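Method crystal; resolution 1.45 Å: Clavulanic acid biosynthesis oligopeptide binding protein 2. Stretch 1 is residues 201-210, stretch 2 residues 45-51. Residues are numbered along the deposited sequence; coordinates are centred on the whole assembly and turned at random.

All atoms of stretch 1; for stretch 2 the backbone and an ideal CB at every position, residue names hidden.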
# COMPACT_ATOMS: atom_id res chain seq x y z
N THR A 201 24.75 10.88 3.98
CA THR A 201 25.79 9.87 4.18
C THR A 201 25.52 8.57 3.40
O THR A 201 26.10 7.52 3.69
CB THR A 201 25.96 9.54 5.68
OG1 THR A 201 24.67 9.32 6.27
CG2 THR A 201 26.63 10.69 6.42
N GLY A 202 24.63 8.65 2.40
CA GLY A 202 24.40 7.53 1.48
C GLY A 202 23.85 6.28 2.15
O GLY A 202 22.79 6.32 2.77
N ALA A 203 24.59 5.18 2.02
CA ALA A 203 24.18 3.89 2.59
C ALA A 203 23.95 3.95 4.10
O ALA A 203 23.23 3.12 4.66
CB ALA A 203 25.22 2.83 2.27
N ASP A 204 24.57 4.94 4.75
CA ASP A 204 24.50 5.09 6.20
C ASP A 204 23.48 6.14 6.67
O ASP A 204 23.40 6.42 7.87
CB ASP A 204 25.88 5.46 6.76
CG ASP A 204 26.90 4.36 6.55
OD1 ASP A 204 26.63 3.20 6.92
OD2 ASP A 204 27.99 4.67 6.02
N TYR A 205 22.71 6.70 5.74
CA TYR A 205 21.82 7.82 6.05
C TYR A 205 20.81 7.50 7.16
O TYR A 205 20.52 8.35 8.00
CB TYR A 205 21.11 8.34 4.80
CG TYR A 205 20.34 9.63 5.03
CD1 TYR A 205 21.00 10.80 5.42
CD2 TYR A 205 18.96 9.68 4.87
CE1 TYR A 205 20.30 11.98 5.64
CE2 TYR A 205 18.25 10.86 5.08
CZ TYR A 205 18.93 12.00 5.47
OH TYR A 205 18.24 13.17 5.69
N GLY A 206 20.29 6.27 7.16
CA GLY A 206 19.31 5.83 8.16
C GLY A 206 19.82 5.86 9.59
O GLY A 206 19.03 5.89 10.54
N ARG A 207 21.14 5.85 9.75
CA ARG A 207 21.78 5.87 11.07
C ARG A 207 21.76 7.26 11.71
O ARG A 207 21.95 7.40 12.92
CB ARG A 207 23.22 5.35 10.98
CG ARG A 207 23.33 3.87 10.62
CD ARG A 207 24.79 3.40 10.50
NE ARG A 207 25.49 3.25 11.78
CZ ARG A 207 24.97 2.81 12.92
NH1 ARG A 207 23.69 2.44 13.00
NH2 ARG A 207 25.73 2.72 14.01
N ASP A 208 21.54 8.28 10.88
CA ASP A 208 21.46 9.66 11.34
C ASP A 208 20.75 10.52 10.29
O ASP A 208 21.38 11.40 9.68
CB ASP A 208 22.87 10.20 11.64
CG ASP A 208 22.86 11.60 12.24
OD1 ASP A 208 21.82 12.03 12.79
OD2 ASP A 208 23.92 12.27 12.17
N PRO A 209 19.45 10.26 10.05
CA PRO A 209 18.77 11.04 9.02
C PRO A 209 18.33 12.40 9.53
O PRO A 209 18.03 12.55 10.73
CB PRO A 209 17.55 10.18 8.69
CG PRO A 209 17.23 9.48 9.97
CD PRO A 209 18.55 9.29 10.70
N ARG A 210 18.30 13.39 8.65
CA ARG A 210 17.71 14.68 9.00
C ARG A 210 16.20 14.54 9.06
O ARG A 210 15.61 13.67 8.41
CB ARG A 210 18.12 15.77 8.00
CG ARG A 210 19.62 16.10 8.01
CD ARG A 210 20.04 17.07 9.13
NE ARG A 210 19.84 16.52 10.47
CZ ARG A 210 20.63 15.62 11.06
NH1 ARG A 210 21.70 15.14 10.44
NH2 ARG A 210 20.34 15.19 12.28
N UNK A 45 13.78 0.36 7.29
CA UNK A 45 14.79 1.41 7.17
C UNK A 45 14.32 2.71 7.82
O UNK A 45 13.11 2.98 7.86
CB UNK A 45 15.13 1.65 5.70
N UNK A 46 15.27 3.48 8.33
CA UNK A 46 15.01 4.86 8.76
C UNK A 46 15.46 5.89 7.71
O UNK A 46 15.35 7.10 7.92
CB UNK A 46 15.72 5.13 10.09
N UNK A 47 15.98 5.41 6.58
CA UNK A 47 16.19 6.26 5.42
C UNK A 47 14.82 6.41 4.76
O UNK A 47 14.21 5.41 4.37
CB UNK A 47 17.23 5.68 4.46
N UNK A 48 14.31 7.65 4.63
CA UNK A 48 12.95 7.81 4.08
C UNK A 48 12.79 7.26 2.66
O UNK A 48 11.67 6.96 2.23
CB UNK A 48 12.57 9.29 4.08
N UNK A 49 13.89 7.12 1.93
CA UNK A 49 13.85 6.62 0.56
C UNK A 49 13.89 5.10 0.44
O UNK A 49 13.64 4.55 -0.63
CB UNK A 49 15.02 7.21 -0.23
N UNK A 50 14.22 4.42 1.54
CA UNK A 50 14.52 2.99 1.48
C UNK A 50 13.50 2.11 2.20
O UNK A 50 13.75 0.91 2.43
CB UNK A 50 15.91 2.74 2.08
N UNK A 51 12.36 2.69 2.56
CA UNK A 51 11.30 1.94 3.21
C UNK A 51 10.15 1.59 2.26
O UNK A 51 9.71 2.42 1.44
CB UNK A 51 10.76 2.74 4.40

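Position 45 has an extended backbone, with phi/psi of -163/150°. Its CA-to-CB bond points sideways, and no atom of stretch 1 lies within 5.5 Å of the ideal CB. Stretch 1 therefore sets little limit here, and many side chains would suit. The residue is Ser-45. Its OG accepts a hydrogen bond from the backbone N of position 47 at 3.0 Å.

Position 46 points toward stretch 1. Its ideal CB is 3.4 Å from Gly-206 O and 4.6 Å from Pro-209 CG. A carbonyl and a proline ring leave room for an apolar side chain, though a donor able to reach the carbonyl could also be imagined. The residue is Leu-46. Its CB lies 3.5 Å from Gly-206 O, and its own backbone O is 3.7 Å from Pro-209 CG.

At position 47 the backbones come close: the CA atoms of this residue and Gly-206 are 4.2 Å apart. A CB on Gly-206 would lie a tight 3.3 Å from the N of position 47, so the glycine allows this approach. The CB at 47 points sideways, 4.1 Å from Gly-206 N and 4.4 Å from Tyr-205 CD2. Gly-202 O lies further along, so a polar side chain could suit, either as a donor or through water. The residue is Asp-47. Water 1 donates to Asp-47 OD2 and to Gly-202 O, both at 2.7 Å, and so links two acceptors that could not bond each other directly. OD1 accepts a hydrogen bond from the N of position 49 at 3.0 Å.

Position 48 is the second residue of a type I turn, and its phi of -60° suits proline, among others. The CB points sideways, but the Tyr-205 ring is nearby. The residue is Pro-48. Its CD packs against the edge of that ring, 3.8 Å from Tyr-205 CE2.

Position 49 continues the turn, points sideways and makes no contact with stretch 1. Many residues would fit; it is Ala-49.

Position 50 closes the turn, its N bonding to Asp-47 O at 3.0 Å. Its CB points toward stretch 1 but is more than 5.5 Å away, so a long side chain is needed to reach the carbonyls of Gly-202 and Ala-203. Lysine or arginine could serve. The residue is Arg-50. Its NH1 lies 3.4 Å from Ala-203 O and donates to water 1 at 3.0 Å.

Position 51 is out of reach, leaving the choice open. It is Thr-51.

Stretch 2, residues 45-51: SLDPART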
# COMPACT_ATOMS: atom_id res chain seq x y z
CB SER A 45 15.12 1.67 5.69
OG SER A 45 16.14 2.64 5.56
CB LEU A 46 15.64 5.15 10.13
CG LEU A 46 15.05 4.38 11.32
CD1 LEU A 46 15.88 4.64 12.57
CD2 LEU A 46 13.59 4.74 11.57
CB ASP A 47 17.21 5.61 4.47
CG ASP A 47 17.59 6.51 3.30
OD1 ASP A 47 16.74 7.27 2.81
OD2 ASP A 47 18.76 6.42 2.85
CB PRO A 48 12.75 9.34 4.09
CG PRO A 48 14.13 9.91 4.15
CD PRO A 48 14.93 8.94 4.96
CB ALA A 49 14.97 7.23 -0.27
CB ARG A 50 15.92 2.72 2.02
CG ARG A 50 17.01 3.45 1.24
CD ARG A 50 18.39 3.11 1.78
NE ARG A 50 18.74 1.71 1.53
CZ ARG A 50 19.85 1.12 1.96
NH1 ARG A 50 20.74 1.80 2.68
NH2 ARG A 50 20.07 -0.15 1.67
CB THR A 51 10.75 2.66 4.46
OG1 THR A 51 9.68 1.88 5.00
CG2 THR A 51 10.23 4.07 4.13
O HOH W 1 20.71 4.68 3.47
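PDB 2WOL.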